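Local coordinates for nucleoid-associated protein HP_0035 (Helicobacter pylori, PDB 3F42), which probably binds DNA as a homodimer and alters its conformation, and may take part in nucleoid organisation, gene regulation and DNA protection, at residues Gln21-Glu24 with Lys25-Asp28; Ser43-Gly46 with Leu47-Val51. All coordinates share one frame; numbering follows the deposited sequence. Where two conformers were deposited one is given.

Interaction 1: Gln21-Glu24 with Lys25-Asp28; sequences QLEE and KNKD
Glu23 and Asn26 join side chains across the last full turn of helix 5-27, a local i to i+3 contact set on the i to i+4 backbone ladder of an alpha-helix, just before the chain enters strand 30-35 of this YbaB/EbfC-family protein. Four backbone bonds carry the ladder from Gln21 O to Asp28 N. The bond from Asn26 N to Leu22 O is short at 2.8 Å, whereas Asp28 N, the final donor of the series, reaches Glu24 O at 3.2 Å and with a less straight N-H...O angle, 144°. Thr29 then bonds Lys25 O through its hydroxyl.

The side-chain bond faces the rest of the fold. Glu23 holds CG beside its own backbone N, and a turn about CB-CG (chi2 -61°) swings the carboxylate forward along the helix toward Asn26. The acid suits this place because its two oxygens serve two partners: OE1 accepts from Asn26, while OE2 forms a salt bridge with Arg85 of helix 63-93. Asn26, buried, is short enough to keep its amide near the helix surface, where it packs on Asn84, Arg85 and Leu88 as well as on Phe5 of a second subunit. Leu22, one turn earlier, adds an apolar branch against Met92 and the same Phe5. Lys25 and Lys27 instead send extended chains away from the turn, as fits exposed positions.

Carboxylate and amide planes stand almost perpendicular, 85° apart, yet the bond is well directed: Asn26 ND2 lies 2.8 Å from Glu23 OE1, approaching nearly along the C-O axis, with the oxygen almost exactly in the amide plane.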
ATOM      1  N   GLN A  21      -8.880  -8.097   0.415  1.00 24.90           N
ATOM      2  CA  GLN A  21      -9.838  -8.963   1.100  1.00 25.78           C
ATOM      3  C   GLN A  21     -11.214  -8.312   1.226  1.00 24.94           C
ATOM      4  O   GLN A  21     -12.262  -8.967   0.992  1.00 24.89           O
ATOM      5  CB  GLN A  21      -9.304  -9.344   2.468  1.00 27.21           C
ATOM      6  CG  GLN A  21      -8.152 -10.338   2.357  1.00 30.28           C
ATOM      7  CD  GLN A  21      -7.789 -10.954   3.680  1.00 34.49           C
ATOM      8  OE1 GLN A  21      -7.644 -10.263   4.681  1.00 37.05           O
ATOM      9  NE2 GLN A  21      -7.627 -12.270   3.688  1.00 38.73           N
ATOM     10  N   LEU A  22     -11.211  -7.033   1.571  1.00 23.97           N
ATOM     11  CA  LEU A  22     -12.434  -6.255   1.616  1.00 23.94           C
ATOM     12  C   LEU A  22     -13.093  -6.079   0.270  1.00 23.28           C
ATOM     13  O   LEU A  22     -14.339  -6.120   0.196  1.00 23.46           O
ATOM     14  CB  LEU A  22     -12.226  -4.899   2.290  1.00 23.04           C
ATOM     15  CG  LEU A  22     -11.911  -4.962   3.793  1.00 25.37           C
ATOM     16  CD1 LEU A  22     -11.487  -3.576   4.272  1.00 25.50           C
ATOM     17  CD2 LEU A  22     -13.111  -5.463   4.592  1.00 24.98           C
ATOM     18  N   GLU A  23     -12.303  -5.854  -0.781  1.00 22.39           N
ATOM     19  CA  GLU A  23     -12.887  -5.677  -2.104  1.00 23.71           C
ATOM     20  C   GLU A  23     -13.571  -6.966  -2.570  1.00 24.05           C
ATOM     21  O   GLU A  23     -14.629  -6.917  -3.224  1.00 22.90           O
ATOM     22  CB  GLU A  23     -11.882  -5.229  -3.175  1.00 24.30           C
ATOM     23  CG  GLU A  23     -11.555  -3.751  -3.262  1.00 26.28           C
ATOM     24  CD  GLU A  23     -12.775  -2.837  -3.585  1.00 24.50           C
ATOM     25  OE1 GLU A  23     -13.827  -2.968  -2.904  1.00 22.38           O
ATOM     26  OE2 GLU A  23     -12.640  -1.975  -4.475  1.00 21.46           O
ATOM     27  N   GLU A  24     -12.967  -8.114  -2.271  1.00 23.51           N
ATOM     28  CA  GLU A  24     -13.621  -9.390  -2.616  0.50 24.08           C
ATOM     29  C   GLU A  24     -14.972  -9.547  -1.898  1.00 23.51           C
ATOM     30  O   GLU A  24     -15.976  -9.950  -2.520  1.00 23.35           O
ATOM     31  CB  GLU A  24     -12.690 -10.609  -2.413  0.50 24.78           C
ATOM     32  CG  GLU A  24     -12.338 -10.960  -0.978  0.50 27.83           C
ATOM     33  CD  GLU A  24     -11.703 -12.343  -0.832  0.50 30.71           C
ATOM     34  OE1 GLU A  24     -10.458 -12.423  -0.699  0.50 32.76           O
ATOM     35  OE2 GLU A  24     -12.449 -13.346  -0.846  0.50 29.61           O
ATOM     36  N   LYS A  25     -15.019  -9.205  -0.610  1.00 22.56           N
ATOM     37  CA  LYS A  25     -16.257  -9.220   0.154  1.00 23.16           C
ATOM     38  C   LYS A  25     -17.260  -8.229  -0.451  1.00 23.03           C
ATOM     39  O   LYS A  25     -18.429  -8.546  -0.598  1.00 22.04           O
ATOM     40  CB  LYS A  25     -15.973  -8.869   1.608  1.00 23.40           C
ATOM     41  CG  LYS A  25     -17.152  -8.956   2.518  1.00 28.72           C
ATOM     42  CD  LYS A  25     -16.654  -9.036   3.940  1.00 33.69           C
ATOM     43  CE  LYS A  25     -17.668  -9.667   4.881  1.00 35.09           C
ATOM     44  NZ  LYS A  25     -16.989  -9.761   6.232  1.00 38.13           N
ATOM     45  N   ASN A  26     -16.801  -7.023  -0.786  1.00 22.15           N
ATOM     46  CA  ASN A  26     -17.702  -6.039  -1.387  1.00 22.58           C
ATOM     47  C   ASN A  26     -18.317  -6.585  -2.678  1.00 22.44           C
ATOM     48  O   ASN A  26     -19.507  -6.376  -2.936  1.00 21.44           O
ATOM     49  CB  ASN A  26     -16.970  -4.751  -1.736  1.00 22.57           C
ATOM     50  CG  ASN A  26     -16.604  -3.951  -0.530  1.00 25.71           C
ATOM     51  OD1 ASN A  26     -17.264  -4.031   0.517  1.00 25.90           O
ATOM     52  ND2 ASN A  26     -15.527  -3.167  -0.650  1.00 24.35           N
ATOM     53  N   LYS A  27     -17.495  -7.242  -3.495  1.00 21.69           N
ATOM     54  CA  LYS A  27     -17.957  -7.730  -4.794  1.00 22.88           C
ATOM     55  C   LYS A  27     -19.100  -8.759  -4.597  1.00 22.48           C
ATOM     56  O   LYS A  27     -20.048  -8.846  -5.392  1.00 22.53           O
ATOM     57  CB  LYS A  27     -16.796  -8.357  -5.565  1.00 23.21           C
ATOM     58  CG  LYS A  27     -17.164  -8.723  -7.002  1.00 27.95           C
ATOM     59  CD  LYS A  27     -16.069  -9.472  -7.646  1.00 33.26           C
ATOM     60  CE  LYS A  27     -16.493  -9.859  -9.060  1.00 36.03           C
ATOM     61  NZ  LYS A  27     -15.247 -10.025  -9.860  1.00 39.71           N
ATOM     62  N   ASP A  28     -19.033  -9.483  -3.493  1.00 21.05           N
ATOM     63  CA  ASP A  28     -20.063 -10.467  -3.122  1.00 21.84           C
ATOM     64  C   ASP A  28     -21.317  -9.909  -2.437  1.00 22.33           C
ATOM     65  O   ASP A  28     -22.243 -10.664  -2.130  1.00 24.91           O
ATOM     66  CB  ASP A  28     -19.419 -11.492  -2.206  1.00 22.60           C
ATOM     67  CG  ASP A  28     -19.250 -12.816  -2.858  1.00 22.72           C
ATOM     68  OD1 ASP A  28     -19.693 -13.010  -4.032  1.00 21.76           O
ATOM     69  OD2 ASP A  28     -18.687 -13.683  -2.159  1.00 26.61           O
TER

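Interaction 2: Ser43-Gly46 with Leu47-Val51. With EDO (1,2-ethanediol), chain D.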
ATOM      1  N   SER A  43     -29.996  -3.663  -9.093  1.00 17.66           N
ATOM      2  CA  SER A  43     -29.095  -4.280  -8.113  1.00 17.11           C
ATOM      3  C   SER A  43     -27.645  -3.955  -8.456  1.00 15.73           C
ATOM      4  O   SER A  43     -27.192  -4.155  -9.585  1.00 17.49           O
ATOM      5  CB  SER A  43     -29.268  -5.803  -8.089  1.00 18.14           C
ATOM      6  OG  SER A  43     -30.588  -6.123  -7.698  1.00 20.09           O
ATOM      7  N   PHE A  44     -26.919  -3.540  -7.428  1.00 17.24           N
ATOM      8  CA  PHE A  44     -25.500  -3.272  -7.533  1.00 17.67           C
ATOM      9  C   PHE A  44     -24.737  -4.228  -6.656  1.00 18.44           C
ATOM     10  O   PHE A  44     -25.218  -4.604  -5.576  1.00 19.71           O
ATOM     11  CB  PHE A  44     -25.209  -1.880  -6.999  1.00 17.87           C
ATOM     12  CG  PHE A  44     -25.731  -0.760  -7.880  1.00 17.85           C
ATOM     13  CD1 PHE A  44     -24.948  -0.280  -8.924  1.00 21.06           C
ATOM     14  CD2 PHE A  44     -26.989  -0.181  -7.650  1.00 19.19           C
ATOM     15  CE1 PHE A  44     -25.388   0.760  -9.743  1.00 21.29           C
ATOM     16  CE2 PHE A  44     -27.437   0.885  -8.479  1.00 17.07           C
ATOM     17  CZ  PHE A  44     -26.619   1.342  -9.521  1.00 19.22           C
ATOM     18  N   ASN A  45     -23.519  -4.540  -7.067  1.00 17.36           N
ATOM     19  CA  ASN A  45     -22.604  -5.130  -6.086  1.00 17.26           C
ATOM     20  C   ASN A  45     -21.874  -4.030  -5.312  1.00 16.75           C
ATOM     21  O   ASN A  45     -22.030  -2.833  -5.593  1.00 18.15           O
ATOM     22  CB  ASN A  45     -21.679  -6.161  -6.744  1.00 15.62           C
ATOM     23  CG  ASN A  45     -20.640  -5.549  -7.680  1.00 16.96           C
ATOM     24  OD1 ASN A  45     -20.294  -4.357  -7.609  1.00 16.78           O
ATOM     25  ND2 ASN A  45     -20.140  -6.379  -8.590  1.00 18.66           N
ATOM     26  N   GLY A  46     -21.078  -4.431  -4.322  1.00 17.21           N
ATOM     27  CA  GLY A  46     -20.437  -3.476  -3.446  1.00 18.08           C
ATOM     28  C   GLY A  46     -19.244  -2.784  -4.067  1.00 17.86           C
ATOM     29  O   GLY A  46     -18.637  -1.907  -3.437  1.00 18.30           O
ATOM     30  N   LEU A  47     -18.929  -3.128  -5.311  1.00 17.98           N
ATOM     31  CA  LEU A  47     -17.942  -2.354  -6.093  1.00 17.87           C
ATOM     32  C   LEU A  47     -18.655  -1.238  -6.841  1.00 18.94           C
ATOM     33  O   LEU A  47     -18.013  -0.373  -7.440  1.00 18.44           O
ATOM     34  CB  LEU A  47     -17.226  -3.233  -7.127  1.00 18.21           C
ATOM     35  CG  LEU A  47     -16.540  -4.472  -6.552  1.00 18.23           C
ATOM     36  CD1 LEU A  47     -15.811  -5.248  -7.676  1.00 19.91           C
ATOM     37  CD2 LEU A  47     -15.548  -4.069  -5.480  1.00 19.38           C
ATOM     38  N   GLY A  48     -19.974  -1.251  -6.830  1.00 17.53           N
ATOM     39  CA  GLY A  48     -20.757  -0.256  -7.592  1.00 17.43           C
ATOM     40  C   GLY A  48     -21.096  -0.652  -9.010  1.00 17.70           C
ATOM     41  O   GLY A  48     -21.644   0.150  -9.784  1.00 21.03           O
ATOM     42  N   GLU A  49     -20.793  -1.882  -9.378  1.00 17.78           N
ATOM     43  CA  GLU A  49     -21.221  -2.441 -10.680  1.00 17.83           C
ATOM     44  C   GLU A  49     -22.704  -2.799 -10.667  1.00 18.82           C
ATOM     45  O   GLU A  49     -23.240  -3.358  -9.682  1.00 19.44           O
ATOM     46  CB  GLU A  49     -20.390  -3.689 -11.006  1.00 19.41           C
ATOM     47  CG  GLU A  49     -18.894  -3.303 -11.094  1.00 22.22           C
ATOM     48  CD  GLU A  49     -17.901  -4.462 -11.124  1.00 28.85           C
ATOM     49  OE1 GLU A  49     -18.243  -5.588 -10.731  1.00 24.45           O
ATOM     50  OE2 GLU A  49     -16.731  -4.187 -11.499  1.00 33.47           O
ATOM     51  N   LEU A  50     -23.377  -2.431 -11.739  1.00 19.07           N
ATOM     52  CA  LEU A  50     -24.796  -2.721 -11.887  1.00 18.27           C
ATOM     53  C   LEU A  50     -24.884  -4.157 -12.387  1.00 18.53           C
ATOM     54  O   LEU A  50     -24.357  -4.472 -13.459  1.00 20.36           O
ATOM     55  CB  LEU A  50     -25.397  -1.717 -12.878  1.00 17.35           C
ATOM     56  CG  LEU A  50     -26.886  -1.885 -13.119  1.00 19.70           C
ATOM     57  CD1 LEU A  50     -27.682  -1.652 -11.829  1.00 19.46           C
ATOM     58  CD2 LEU A  50     -27.280  -0.848 -14.208  1.00 20.65           C
ATOM     59  N   VAL A  51     -25.552  -5.016 -11.609  1.00 19.17           N
ATOM     60  CA  VAL A  51     -25.554  -6.466 -11.896  1.00 19.79           C
ATOM     61  C   VAL A  51     -26.918  -7.006 -12.289  1.00 20.31           C
ATOM     62  O   VAL A  51     -27.011  -8.099 -12.895  1.00 20.89           O
ATOM     63  CB  VAL A  51     -24.943  -7.277 -10.717  1.00 19.97           C
ATOM     64  CG1 VAL A  51     -23.445  -6.826 -10.516  1.00 22.37           C
ATOM     65  CG2 VAL A  51     -25.700  -7.071  -9.442  1.00 20.67           C
TER
HETATM   66  C1  EDO D 103     -15.004  -0.170 -11.399  1.00 48.58           C
HETATM   67  O1  EDO D 103     -15.541  -1.169 -10.522  1.00 50.60           O
HETATM   68  C2  EDO D 103     -15.852  -0.158 -12.666  1.00 48.98           C
HETATM   69  O2  EDO D 103     -16.238  -1.484 -13.087  1.00 49.66           O
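Asn45 places CG between its backbone N and carbonyl carbon (chi1 70°), which folds the amide back over the turn that follows; Glu49, with CG beside its own N and the chain extended beyond, reaches out to meet it. The two belong to the beta hairpin of strands 40-45 and 50-55, whose connection contains a type I turn from Asn45 to Gly48, closed by Gly48 N to Asn45 O at 2.9 Å. The positive phi of Gly48, 90°, calls for glycine.

Asn45 OD1 accepts from Leu47 N at 2.9 Å, closing an Asx turn, and from Glu49 N at 3.1 Å, the donors lying out of the amide plane on opposite faces; ND2 gives a nearly straight 3.0 Å bond to Glu49 OE1, on the anti side of the carboxylate and tilted out of its plane. Glu49 OE2 accepts from O2 of an ethanediol, probably from the crystallisation liquor, and weakly from O1.

In the strands, Phe44 and Leu50 form a non-hydrogen-bonded antiparallel pair. Leu50 CD1 sits over one face of the Phe44 ring, 4.0 Å from its centroid, a CH-pi contact; Gly48 O lies at the ring edge, 3.4 Å from Phe44 CD1. Phe44 and Leu50 also pack on Leu74 of helix 63-93, as suits large apolar side chains. Backbone bonds from Asn45 N to Glu49 O and from Val51 N to Ser43 O flank the pair.

With three side-chain bonds, Asn45 fixes its amide orientation and satisfies Leu47 N in the turn and Glu49 N just after it; its donation would probably favour a charged Glu49.

Interactions 1 and 2 follow one another along the chain but touch in space, their centres about 11 Å apart. The turn of the 43-51 hairpin rests against the end of helix 5-27: Leu47 CD2 lies 3.3 Å from Glu23 OE1, and Leu47 CD1 packs 3.8 Å from Lys27 CG. Lys27 O also approaches Asn45 CB at 3.4 Å. Arg85 of helix 63-93, the salt-bridge partner of Glu23, also bonds Gly46 O through NH1, so it joins the two. Different neighbouring subunits meet the two sites: Phe5 of the second packs on interaction 1, whereas Tyr78 and Asn75 of the third bond the backbone of interaction 2.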